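Local coordinates for 2-dehydropantoate 2-reductase (Enterococcus faecium DO, PDB 5X20), which probably catalyses the NADPH-dependent reduction of ketopantoate to pantoate in the pathway to pantothenate, and binds NAD, at residues A[4-9]-A[72-77]. Numbering follows the deposited sequence.
Sequences AIAGAG and DLIILF. With NAD (nicotinamide-adenine-dinucleotide), chain G.
A6 CB sits on one face of the sheet beside two larger neighbours from 73-76: I74 CG2 touches it at 3.8 Å and L76 CD2 at 4.0 Å. The I74 branch that makes this contact stands anti to its own backbone N, while CG1 (chi1 -58°) lies 4.3 Å from A4 CB. Helix 83-90 covers this face, with M86 and I90 resting on A6 and L83 and L87 on L76. On the other face I5 and I75 run side by side, pointing the same way; I5 CD1 folds back toward its neighbour and meets I75 CD1 at 4.1 Å. Strands 2-6 and 73-76 are adjacent parallel strands of the Rossmann-type domain, flanked by 25-30 and 99-102, and A4, I5 and A6 pair with I74, I75 and L76. Their hydrogen bonds alternate along the chain: L73 O takes A4 N, A4 O takes I75 N, I75 O takes A6 N, and A6 O takes F77 N at 2.7 Å. In the A6 N to I75 O bond the donor lies 28° off the carbonyl plane; the other three donors lie close to the C=O line. Beyond A6 the chain turns into the glycine-rich loop, where G7 and G9 fit the GxGxxG pattern and G9 occupies the N-cap position of helix 10-21. G7, at a glycine-favoured phi of 105°, packs its O against F77 CB. The F77 ring turns an edge to the cofactor, CD1 lying 3.7 Å from NAD O4D, and also meets F15 edge-to-face. At the polar end, a water lies 2.7 Å from F77 O and 2.6 Å from NAD O2N, and accepts a weak bond from G9 N of the glycine-rich loop.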
# COMPACT_ATOMS: atom_id res chain seq x y z
N ALA A 4 18.04 -6.44 -34.13
CA ALA A 4 18.15 -5.25 -33.32
C ALA A 4 17.38 -5.50 -32.03
O ALA A 4 16.24 -6.02 -32.04
CB ALA A 4 17.59 -4.07 -34.05
N ILE A 5 18.00 -5.15 -30.91
CA ILE A 5 17.38 -5.19 -29.61
C ILE A 5 17.03 -3.74 -29.28
O ILE A 5 17.92 -2.90 -29.01
CB ILE A 5 18.34 -5.67 -28.52
CG1 ILE A 5 18.89 -7.07 -28.84
CG2 ILE A 5 17.64 -5.64 -27.16
CD1 ILE A 5 17.89 -8.20 -28.90
N ALA A 6 15.74 -3.43 -29.32
CA ALA A 6 15.31 -2.07 -29.10
C ALA A 6 14.99 -2.11 -27.62
O ALA A 6 13.98 -2.67 -27.22
CB ALA A 6 14.14 -1.73 -30.01
N GLY A 7 15.85 -1.48 -26.83
CA GLY A 7 15.65 -1.35 -25.40
C GLY A 7 16.60 -2.31 -24.73
O GLY A 7 16.20 -3.41 -24.33
N ALA A 8 17.87 -1.92 -24.61
CA ALA A 8 18.90 -2.86 -24.21
C ALA A 8 19.21 -2.70 -22.72
O ALA A 8 20.34 -2.56 -22.33
CB ALA A 8 20.13 -2.69 -25.06
N GLY A 9 18.17 -2.79 -21.91
CA GLY A 9 18.36 -2.81 -20.48
C GLY A 9 18.63 -4.23 -20.01
O GLY A 9 19.29 -5.00 -20.69
N ASP A 72 16.62 -7.61 -39.84
CA ASP A 72 15.52 -8.53 -40.11
C ASP A 72 14.51 -8.67 -38.96
O ASP A 72 13.37 -9.10 -39.19
CB ASP A 72 16.10 -9.93 -40.35
CG ASP A 72 17.16 -9.93 -41.45
OD1 ASP A 72 16.83 -9.38 -42.54
OD2 ASP A 72 18.31 -10.43 -41.17
N LEU A 73 14.98 -8.45 -37.72
CA LEU A 73 14.19 -8.74 -36.53
C LEU A 73 14.50 -7.67 -35.50
O LEU A 73 15.66 -7.44 -35.20
CB LEU A 73 14.50 -10.13 -35.93
CG LEU A 73 13.87 -10.40 -34.55
CD1 LEU A 73 12.34 -10.39 -34.61
CD2 LEU A 73 14.37 -11.71 -33.94
N ILE A 74 13.45 -7.01 -35.03
CA ILE A 74 13.52 -6.07 -33.91
C ILE A 74 12.81 -6.67 -32.71
O ILE A 74 11.66 -7.09 -32.81
CB ILE A 74 12.85 -4.75 -34.22
CG1 ILE A 74 13.48 -4.13 -35.46
CG2 ILE A 74 12.97 -3.81 -33.03
CD1 ILE A 74 12.78 -2.85 -35.97
N ILE A 75 13.53 -6.77 -31.60
CA ILE A 75 12.97 -7.28 -30.34
C ILE A 75 12.82 -6.13 -29.39
O ILE A 75 13.81 -5.50 -29.02
CB ILE A 75 13.83 -8.34 -29.70
CG1 ILE A 75 14.01 -9.50 -30.68
CG2 ILE A 75 13.16 -8.82 -28.42
CD1 ILE A 75 14.84 -10.66 -30.14
N LEU A 76 11.59 -5.82 -29.02
CA LEU A 76 11.35 -4.68 -28.15
C LEU A 76 11.50 -5.13 -26.75
O LEU A 76 10.90 -6.14 -26.37
CB LEU A 76 9.95 -4.11 -28.37
CG LEU A 76 9.62 -3.64 -29.77
CD1 LEU A 76 8.12 -3.65 -30.00
CD2 LEU A 76 10.19 -2.25 -30.09
N PHE A 77 12.29 -4.38 -25.98
CA PHE A 77 12.53 -4.66 -24.57
C PHE A 77 12.72 -3.40 -23.73
O PHE A 77 13.38 -3.44 -22.69
CB PHE A 77 13.70 -5.62 -24.40
CG PHE A 77 13.27 -7.03 -24.08
CD1 PHE A 77 12.33 -7.27 -23.09
CD2 PHE A 77 13.81 -8.10 -24.77
CE1 PHE A 77 11.93 -8.56 -22.79
CE2 PHE A 77 13.41 -9.40 -24.47
CZ PHE A 77 12.47 -9.62 -23.48
PA NAD G . 15.26 -1.95 -17.71
O1A NAD G . 14.68 -0.86 -16.87
O2A NAD G . 16.53 -2.68 -17.28
O5B NAD G . 15.60 -1.33 -19.14
C5B NAD G . 14.63 -0.60 -19.86
C4B NAD G . 15.25 0.60 -20.56
O4B NAD G . 15.46 1.57 -19.57
C3B NAD G . 16.62 0.34 -21.20
O3B NAD G . 16.72 1.13 -22.35
C2B NAD G . 17.57 0.84 -20.16
O2B NAD G . 18.86 1.21 -20.62
C1B NAD G . 16.77 2.02 -19.67
N9A NAD G . 17.25 2.38 -18.34
C8A NAD G . 17.44 1.55 -17.32
N7A NAD G . 17.92 2.22 -16.27
C5A NAD G . 18.05 3.49 -16.64
C6A NAD G . 18.52 4.72 -16.00
N6A NAD G . 18.95 4.74 -14.71
N1A NAD G . 18.51 5.82 -16.76
C2A NAD G . 18.07 5.84 -18.02
N3A NAD G . 17.65 4.76 -18.70
C4A NAD G . 17.62 3.58 -18.03
O3 NAD G . 14.02 -2.93 -17.91
PN NAD G . 14.02 -4.52 -18.11
O1N NAD G . 14.13 -5.09 -16.69
O2N NAD G . 14.94 -5.03 -19.19
O5D NAD G . 12.49 -4.73 -18.49
C5D NAD G . 12.09 -4.67 -19.86
C4D NAD G . 10.73 -5.34 -20.07
O4D NAD G . 10.85 -6.74 -19.74
C3D NAD G . 9.74 -4.73 -19.09
O3D NAD G . 8.45 -4.60 -19.65
C2D NAD G . 9.75 -5.71 -17.93
O2D NAD G . 8.54 -5.69 -17.14
C1D NAD G . 9.95 -7.02 -18.66
N1N NAD G . 10.48 -8.13 -17.88
C2N NAD G . 11.55 -7.92 -17.08
C3N NAD G . 12.05 -8.97 -16.30
C7N NAD G . 13.28 -8.84 -15.44
O7N NAD G . 13.66 -9.81 -14.79
N7N NAD G . 14.07 -7.76 -15.48
C4N NAD G . 11.44 -10.23 -16.43
C5N NAD G . 10.35 -10.42 -17.33
C6N NAD G . 9.89 -9.37 -18.07
O HOH W 1 15.67 -4.30 -21.55